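Local structure of uncharacterized protein DUF4425 (Bacteroides vulgatus, 3U6G) at residues Ile12-Gln16 and Ile56-Ser62; Glu100-Leu104 and Phe119-Lys124. The protein is a lipoprotein of unknown function with an immunoglobulin-like fold, possibly a calcium-binding domain related to the PLAT/LH2 and C2 families. The contacts are given in a common frame with arbitrary orientation. Numbering follows the deposited sequence.

Contact 1: residues Ile12-Gln16 and Ile56-Ser62; sequences IVIQQ and IRTATMS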
ATOM      1  N   ILE A  12      -7.215  -2.273  10.231  1.00 13.70           N
ATOM      2  CA  ILE A  12      -6.633  -0.949  10.325  1.00 13.93           C
ATOM      3  C   ILE A  12      -7.717   0.045  10.695  1.00 14.64           C
ATOM      4  O   ILE A  12      -8.777   0.066  10.100  1.00 15.84           O
ATOM      5  CB  ILE A  12      -6.019  -0.519   8.965  1.00 16.16           C
ATOM      6  CG1 ILE A  12      -4.810  -1.391   8.628  1.00 20.01           C
ATOM      7  CG2 ILE A  12      -5.661   0.978   8.948  1.00 19.40           C
ATOM      8  CD1 ILE A  12      -3.547  -1.068   9.371  1.00 23.21           C
ATOM      9  N   VAL A  13      -7.425   0.864  11.694  1.00 14.75           N
ATOM     10  CA  VAL A  13      -8.279   1.974  12.065  1.00 15.03           C
ATOM     11  C   VAL A  13      -7.510   3.262  11.841  1.00 15.86           C
ATOM     12  O   VAL A  13      -6.354   3.365  12.228  1.00 17.11           O
ATOM     13  CB  VAL A  13      -8.689   1.894  13.549  1.00 17.31           C
ATOM     14  CG1 VAL A  13      -9.398   3.208  13.974  1.00 22.19           C
ATOM     15  CG2 VAL A  13      -9.590   0.703  13.775  1.00 16.72           C
ATOM     16  N   ILE A  14      -8.157   4.238  11.199  1.00 17.03           N
ATOM     17  CA  ILE A  14      -7.555   5.554  10.991  1.00 17.20           C
ATOM     18  C   ILE A  14      -8.426   6.619  11.635  1.00 17.79           C
ATOM     19  O   ILE A  14      -9.648   6.629  11.452  1.00 20.84           O
ATOM     20  CB  ILE A  14      -7.384   5.878   9.485  1.00 20.24           C
ATOM     21  CG1 ILE A  14      -6.557   4.780   8.808  1.00 22.73           C
ATOM     22  CG2 ILE A  14      -6.735   7.234   9.314  1.00 22.24           C
ATOM     23  CD1 ILE A  14      -6.557   4.826   7.306  1.00 28.76           C
ATOM     24  N   GLN A  15      -7.793   7.497  12.409  1.00 19.90           N
ATOM     25  CA  GLN A  15      -8.489   8.643  13.002  1.00 21.32           C
ATOM     26  C   GLN A  15      -7.718   9.911  12.692  1.00 25.59           C
ATOM     27  O   GLN A  15      -6.509   9.917  12.752  1.00 26.96           O
ATOM     28  CB  GLN A  15      -8.577   8.498  14.515  1.00 25.49           C
ATOM     29  CG  GLN A  15      -9.396   7.312  14.980  1.00 27.93           C
ATOM     30  CD  GLN A  15      -9.585   7.279  16.483  1.00 33.14           C
ATOM     31  OE1 GLN A  15      -8.616   7.263  17.241  1.00 37.19           O
ATOM     32  NE2 GLN A  15     -10.839   7.265  16.923  1.00 44.24           N
ATOM     33  N   GLN A  16      -8.420  10.996  12.393  1.00 25.11           N
ATOM     34  CA  GLN A  16      -7.747  12.270  12.176  1.00 27.56           C
ATOM     35  C   GLN A  16      -8.371  13.333  13.052  1.00 30.02           C
ATOM     36  O   GLN A  16      -9.524  13.208  13.434  1.00 25.73           O
ATOM     37  CB  GLN A  16      -7.819  12.697  10.707  1.00 25.82           C
ATOM     38  CG  GLN A  16      -9.233  12.844  10.168  1.00 27.00           C
ATOM     39  CD  GLN A  16      -9.280  13.611   8.869  1.00 24.29           C
ATOM     40  OE1 GLN A  16      -8.282  14.206   8.446  1.00 29.85           O
ATOM     41  NE2 GLN A  16     -10.443  13.595   8.212  1.00 31.08           N
ATOM     42  N   ILE A  56      -9.869  10.278   3.388  1.00 21.79           N
ATOM     43  CA  ILE A  56     -10.408  10.235   4.748  1.00 22.93           C
ATOM     44  C   ILE A  56     -11.189  11.535   4.950  1.00 25.92           C
ATOM     45  O   ILE A  56     -10.622  12.619   4.877  1.00 24.62           O
ATOM     46  CB  ILE A  56      -9.279  10.136   5.805  1.00 24.00           C
ATOM     47  CG1 ILE A  56      -8.362   8.931   5.541  1.00 26.34           C
ATOM     48  CG2 ILE A  56      -9.858  10.054   7.210  1.00 31.18           C
ATOM     49  CD1 ILE A  56      -9.064   7.615   5.554  1.00 26.21           C
ATOM     50  N   ARG A  57     -12.497  11.439   5.148  1.00 26.67           N
ATOM     51  CA  ARG A  57     -13.310  12.650   5.289  1.00 30.48           C
ATOM     52  C   ARG A  57     -14.219  12.616   6.491  1.00 30.86           C
ATOM     53  O   ARG A  57     -15.123  13.451   6.625  1.00 35.67           O
ATOM     54  CB  ARG A  57     -14.123  12.909   4.026  1.00 33.63           C
ATOM     55  CG  ARG A  57     -15.202  11.895   3.709  1.00 38.29           C
ATOM     56  CD  ARG A  57     -16.052  12.440   2.572  1.00 41.80           C
ATOM     57  NE  ARG A  57     -16.536  11.398   1.672  1.00 42.75           N
ATOM     58  CZ  ARG A  57     -17.013  11.621   0.448  1.00 39.14           C
ATOM     59  NH1 ARG A  57     -17.072  12.854  -0.051  1.00 39.69           N
ATOM     60  NH2 ARG A  57     -17.427  10.600  -0.289  1.00 36.10           N
ATOM     61  N   THR A  58     -13.992  11.640   7.357  1.00 30.20           N
ATOM     62  CA  THR A  58     -14.733  11.523   8.590  1.00 33.08           C
ATOM     63  C   THR A  58     -13.701  11.455   9.710  1.00 34.73           C
ATOM     64  O   THR A  58     -12.491  11.405   9.438  1.00 34.71           O
ATOM     65  CB  THR A  58     -15.633  10.265   8.569  1.00 38.32           C
ATOM     66  OG1 THR A  58     -14.832   9.098   8.350  1.00 40.11           O
ATOM     67  CG2 THR A  58     -16.678  10.367   7.452  1.00 39.71           C
ATOM     68  N   ALA A  59     -14.166  11.472  10.958  1.00 30.78           N
ATOM     69  CA  ALA A  59     -13.259  11.340  12.099  1.00 31.18           C
ATOM     70  C   ALA A  59     -12.583   9.958  12.193  1.00 30.02           C
ATOM     71  O   ALA A  59     -11.419   9.888  12.591  1.00 29.60           O
ATOM     72  CB  ALA A  59     -13.977  11.659  13.408  1.00 38.35           C
ATOM     73  N   THR A  60     -13.313   8.884  11.861  1.00 27.88           N
ATOM     74  CA  THR A  60     -12.807   7.510  11.966  1.00 25.46           C
ATOM     75  C   THR A  60     -13.213   6.634  10.786  1.00 25.37           C
ATOM     76  O   THR A  60     -14.355   6.658  10.334  1.00 31.90           O
ATOM     77  CB  THR A  60     -13.311   6.786  13.259  1.00 26.04           C
ATOM     78  OG1 THR A  60     -13.129   7.630  14.395  1.00 30.77           O
ATOM     79  CG2 THR A  60     -12.571   5.457  13.481  1.00 25.17           C
HETATM   80  N   MSE A  61     -12.257   5.852  10.304  1.00 22.34           N
HETATM   81  CA  MSE A  61     -12.568   4.804   9.351  0.50 22.51           C
HETATM   82  C   MSE A  61     -11.805   3.547   9.721  1.00 21.42           C
HETATM   83  O   MSE A  61     -10.731   3.588  10.299  1.00 21.15           O
HETATM   84  CB  MSE A  61     -12.272   5.251   7.921  0.50 26.26           C
HETATM   85  CG  MSE A  61     -10.818   5.350   7.566  0.50 28.99           C
HETATM   86 SE   MSE A  61     -10.068   3.670   6.899  0.38 45.77          SE
HETATM   87  CE  MSE A  61     -11.660   2.798   6.287  0.50 23.22           C
ATOM     88  N   SER A  62     -12.403   2.408   9.421  1.00 20.48           N
ATOM     89  CA  SER A  62     -11.715   1.163   9.641  1.00 21.10           C
ATOM     90  C   SER A  62     -11.958   0.204   8.494  1.00 19.72           C
ATOM     91  O   SER A  62     -12.964   0.298   7.772  1.00 23.71           O
ATOM     92  CB  SER A  62     -12.131   0.536  10.966  1.00 26.85           C
ATOM     93  OG  SER A  62     -13.521   0.373  11.003  1.00 34.14           O
TER

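Contact 2: residues Glu100-Leu104 and Phe119-Lys124; sequences EVNRL and FSVSTK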
ATOM      1  N   GLU A 100      -3.596  -4.896  19.355  1.00 14.58           N
ATOM      2  CA  GLU A 100      -2.851  -3.882  18.640  1.00 15.03           C
ATOM      3  C   GLU A 100      -1.460  -4.411  18.369  1.00 16.41           C
ATOM      4  O   GLU A 100      -0.770  -4.833  19.300  1.00 18.83           O
ATOM      5  CB  GLU A 100      -2.789  -2.571  19.435  1.00 15.67           C
ATOM      6  CG  GLU A 100      -1.902  -1.525  18.769  1.00 17.57           C
ATOM      7  CD  GLU A 100      -1.919  -0.172  19.455  1.00 19.35           C
ATOM      8  OE1 GLU A 100      -2.949   0.224  20.046  1.00 19.68           O
ATOM      9  OE2 GLU A 100      -0.894   0.513  19.367  1.00 22.75           O
ATOM     10  N   VAL A 101      -1.041  -4.382  17.101  1.00 15.82           N
ATOM     11  CA  VAL A 101       0.279  -4.882  16.754  1.00 15.91           C
ATOM     12  C   VAL A 101       1.250  -3.793  16.296  1.00 16.01           C
ATOM     13  O   VAL A 101       2.453  -3.950  16.453  1.00 21.63           O
ATOM     14  CB  VAL A 101       0.212  -6.054  15.760  1.00 18.68           C
ATOM     15  CG1 VAL A 101      -0.474  -7.248  16.414  1.00 22.25           C
ATOM     16  CG2 VAL A 101      -0.475  -5.659  14.471  1.00 19.27           C
ATOM     17  N   ASN A 102       0.729  -2.706  15.731  1.00 15.00           N
ATOM     18  CA  ASN A 102       1.519  -1.515  15.390  1.00 14.99           C
ATOM     19  C   ASN A 102       0.631  -0.282  15.418  1.00 15.08           C
ATOM     20  O   ASN A 102      -0.594  -0.374  15.344  1.00 18.43           O
ATOM     21  CB  ASN A 102       2.140  -1.639  13.996  1.00 16.16           C
ATOM     22  CG  ASN A 102       3.300  -2.582  13.967  1.00 17.87           C
ATOM     23  OD1 ASN A 102       4.262  -2.440  14.741  1.00 20.61           O
ATOM     24  ND2 ASN A 102       3.222  -3.579  13.090  1.00 18.81           N
ATOM     25  N   ARG A 103       1.268   0.871  15.545  1.00 16.32           N
ATOM     26  CA  ARG A 103       0.578   2.124  15.633  1.00 20.63           C
ATOM     27  C   ARG A 103       1.481   3.191  15.059  1.00 19.15           C
ATOM     28  O   ARG A 103       2.670   3.221  15.330  1.00 22.16           O
ATOM     29  CB  ARG A 103       0.268   2.442  17.103  1.00 21.67           C
ATOM     30  CG  ARG A 103      -0.166   3.877  17.383  1.00 26.01           C
ATOM     31  CD  ARG A 103      -0.394   4.119  18.850  1.00 21.76           C
ATOM     32  NE  ARG A 103      -1.485   3.318  19.413  1.00 19.56           N
ATOM     33  CZ  ARG A 103      -2.640   3.799  19.867  1.00 19.37           C
ATOM     34  NH1 ARG A 103      -2.909   5.093  19.822  1.00 18.09           N
ATOM     35  NH2 ARG A 103      -3.547   2.969  20.368  1.00 18.55           N
ATOM     36  N   LEU A 104       0.887   4.083  14.288  1.00 18.60           N
ATOM     37  CA  LEU A 104       1.568   5.262  13.808  1.00 22.56           C
ATOM     38  C   LEU A 104       0.826   6.464  14.369  1.00 18.43           C
ATOM     39  O   LEU A 104      -0.406   6.526  14.331  1.00 22.22           O
ATOM     40  CB  LEU A 104       1.578   5.245  12.283  1.00 27.96           C
ATOM     41  CG  LEU A 104       1.971   6.494  11.507  1.00 34.86           C
ATOM     42  CD1 LEU A 104       2.897   6.119  10.359  1.00 36.05           C
ATOM     43  CD2 LEU A 104       0.707   7.187  11.001  1.00 38.38           C
ATOM     44  N   PHE A 119       2.993   8.039   4.764  1.00 20.82           N
ATOM     45  CA  PHE A 119       3.163   7.140   5.878  1.00 21.15           C
ATOM     46  C   PHE A 119       2.762   5.748   5.478  1.00 22.11           C
ATOM     47  O   PHE A 119       2.042   5.555   4.478  1.00 19.68           O
ATOM     48  CB  PHE A 119       2.357   7.621   7.085  1.00 23.68           C
ATOM     49  CG  PHE A 119       0.856   7.688   6.859  1.00 23.17           C
ATOM     50  CD1 PHE A 119       0.074   6.539   6.904  1.00 25.01           C
ATOM     51  CD2 PHE A 119       0.223   8.913   6.656  1.00 26.29           C
ATOM     52  CE1 PHE A 119      -1.308   6.607   6.708  1.00 24.70           C
ATOM     53  CE2 PHE A 119      -1.149   8.989   6.465  1.00 29.19           C
ATOM     54  CZ  PHE A 119      -1.920   7.834   6.490  1.00 27.61           C
ATOM     55  N   SER A 120       3.224   4.782   6.261  1.00 20.52           N
ATOM     56  CA  SER A 120       2.851   3.396   6.049  1.00 19.89           C
ATOM     57  C   SER A 120       2.843   2.665   7.372  1.00 19.61           C
ATOM     58  O   SER A 120       3.693   2.907   8.220  1.00 24.08           O
ATOM     59  CB  SER A 120       3.827   2.701   5.084  1.00 27.76           C
ATOM     60  OG  SER A 120       3.381   1.402   4.727  1.00 39.59           O
ATOM     61  N   VAL A 121       1.868   1.787   7.538  1.00 20.11           N
ATOM     62  CA  VAL A 121       1.853   0.873   8.671  1.00 21.04           C
ATOM     63  C   VAL A 121       1.278  -0.458   8.241  1.00 19.02           C
ATOM     64  O   VAL A 121       0.427  -0.527   7.357  1.00 20.79           O
ATOM     65  CB  VAL A 121       1.080   1.454   9.874  1.00 23.32           C
ATOM     66  CG1 VAL A 121      -0.370   1.590   9.576  1.00 26.53           C
ATOM     67  CG2 VAL A 121       1.321   0.607  11.144  1.00 27.81           C
ATOM     68  N   SER A 122       1.758  -1.524   8.863  1.00 17.81           N
ATOM     69  CA  SER A 122       1.246  -2.843   8.565  1.00 16.88           C
ATOM     70  C   SER A 122       1.047  -3.636   9.838  1.00 15.78           C
ATOM     71  O   SER A 122       1.418  -3.191  10.939  1.00 18.26           O
ATOM     72  CB  SER A 122       2.220  -3.582   7.649  1.00 19.93           C
ATOM     73  OG  SER A 122       3.321  -4.061   8.388  1.00 21.88           O
ATOM     74  N   THR A 123       0.491  -4.829   9.673  1.00 15.12           N
ATOM     75  CA  THR A 123       0.265  -5.731  10.791  1.00 15.30           C
ATOM     76  C   THR A 123       1.384  -6.787  10.923  1.00 18.22           C
ATOM     77  O   THR A 123       1.251  -7.731  11.680  1.00 21.40           O
ATOM     78  CB  THR A 123      -1.115  -6.397  10.668  1.00 15.26           C
ATOM     79  OG1 THR A 123      -1.189  -7.044   9.399  1.00 16.11           O
ATOM     80  CG2 THR A 123      -2.243  -5.351  10.761  1.00 16.33           C
ATOM     81  N   LYS A 124       2.482  -6.624  10.193  1.00 17.45           N
ATOM     82  CA  LYS A 124       3.669  -7.467  10.395  1.00 21.06           C
ATOM     83  C   LYS A 124       4.411  -7.034  11.658  1.00 23.55           C
ATOM     84  O   LYS A 124       4.578  -5.836  11.903  1.00 21.17           O
ATOM     85  CB  LYS A 124       4.608  -7.354   9.184  1.00 24.24           C
ATOM     86  CG  LYS A 124       5.919  -8.120   9.304  1.00 29.56           C
ATOM     87  CD  LYS A 124       6.848  -7.830   8.133  1.00 34.45           C
ATOM     88  CE  LYS A 124       8.245  -8.374   8.391  1.00 42.29           C
ATOM     89  NZ  LYS A 124       9.080  -8.353   7.157  1.00 46.50           N
TER

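Contact 1: residues Ile12-Gln16 and Ile56-Ser62
This is an antiparallel strand pairing, continued into the turn before it, in one layer of the sandwich: 12-16 runs against 60-62 with axes 4.7 Å apart and N-to-C directions at 167°. The backbones meet at the hydrogen-bonded pair I14 and M61, where I14 N donates to M61 O at 2.8 Å and M61 N to I14 O at 3.0 Å. Flanking it are the non-hydrogen-bonded pairs V13 with S62 and Q15 with T60, whose side chains share the more exposed face; V13 CG2 lies 3.8 Å from S62 CB. On the other face I14 turns inward, its CD1 3.7 Å from SE of M61 (a selenomethionine) and 4.1 Å from I56 CD1, and meets V27 and C74 of strands 24-33 and 71-80 in the facing layer. Past the last bridged pair, Q16 ties the strand to the turn 56-59: its backbone N bonds A59 O at 3.2 Å, and its side chain stretches across so that NE2 donates to T58 O, also at 3.2 Å. T58 OG1 bonds T60 O at 3.2 Å. I56 keeps a backbone bond to V25, so 56-59 passes from one layer to the other, the sheet-to-sheet crossing of an immunoglobulin-like beta sandwich.

Contact 2: residues Glu100-Leu104 and Phe119-Lys124
L104 reaches across to F119, its CD1 coming within 3.6 Å of F119 CB and 3.9 Å of S120 O. The two strands run antiparallel, at 174°, but their axes stay 7.0 Å apart and no beta bridge joins them: each hydrogen-bonds to a different neighbour, L104 to V92 and V121 to C74. Side chains do the joining. The main polar tie is N102, whose amide ND2 donates to two backbone carbonyls, S122 O at 2.8 Å and K124 O at 2.9 Å, and so clasps the chain just as it leaves its strand. Beside this, N102 CB rests 3.7 Å from V121 CG2, and V101 CG2 sits 3.9 Å from T123 CB. That V101 and N102, adjacent in sequence, both point toward 119-124 follows from a classic beta bulge, in which the two residues face G94 together. The carbonyls that N102 grips are presented by a turn with its own brace: K124 N donates to S122 OG at 3.2 Å, an ST turn. T123 OG1 looks elsewhere, bonding H10. On the outer side R103 points away and forms a salt bridge with E100, NH2 to OE1 at 2.8 Å, with NE to OE2 at 2.9 Å and a further link to E105. Two edge strands, one from each layer, that face each other through side chains instead of backbone bonds are what a beta sandwich has along its flank; here, in an immunoglobulin-like fold, N102 adds a polar bridge to that packing.

From the N terminus, strand 10-18 comes first, and 24-33, 36-41, 47-49 and 52-55 follow before contact 1 closes that 39-residue loop. The chain goes on through 71-80 and 87-96 before contact 2 opens, and this one spans only 14 residues, bringing 115-122 opposite 99-109. The contacts are in series, neither nested nor crossed, with centres 14 Å apart on opposite sides of the chain's centre. Strand 87-96 joins them, pairing with both 10-18 and 99-109. Directly, I12 CD1 of contact 1 packs 4.1 Å from V121 CG1 of contact 2, inside the sandwich where the two layers meet.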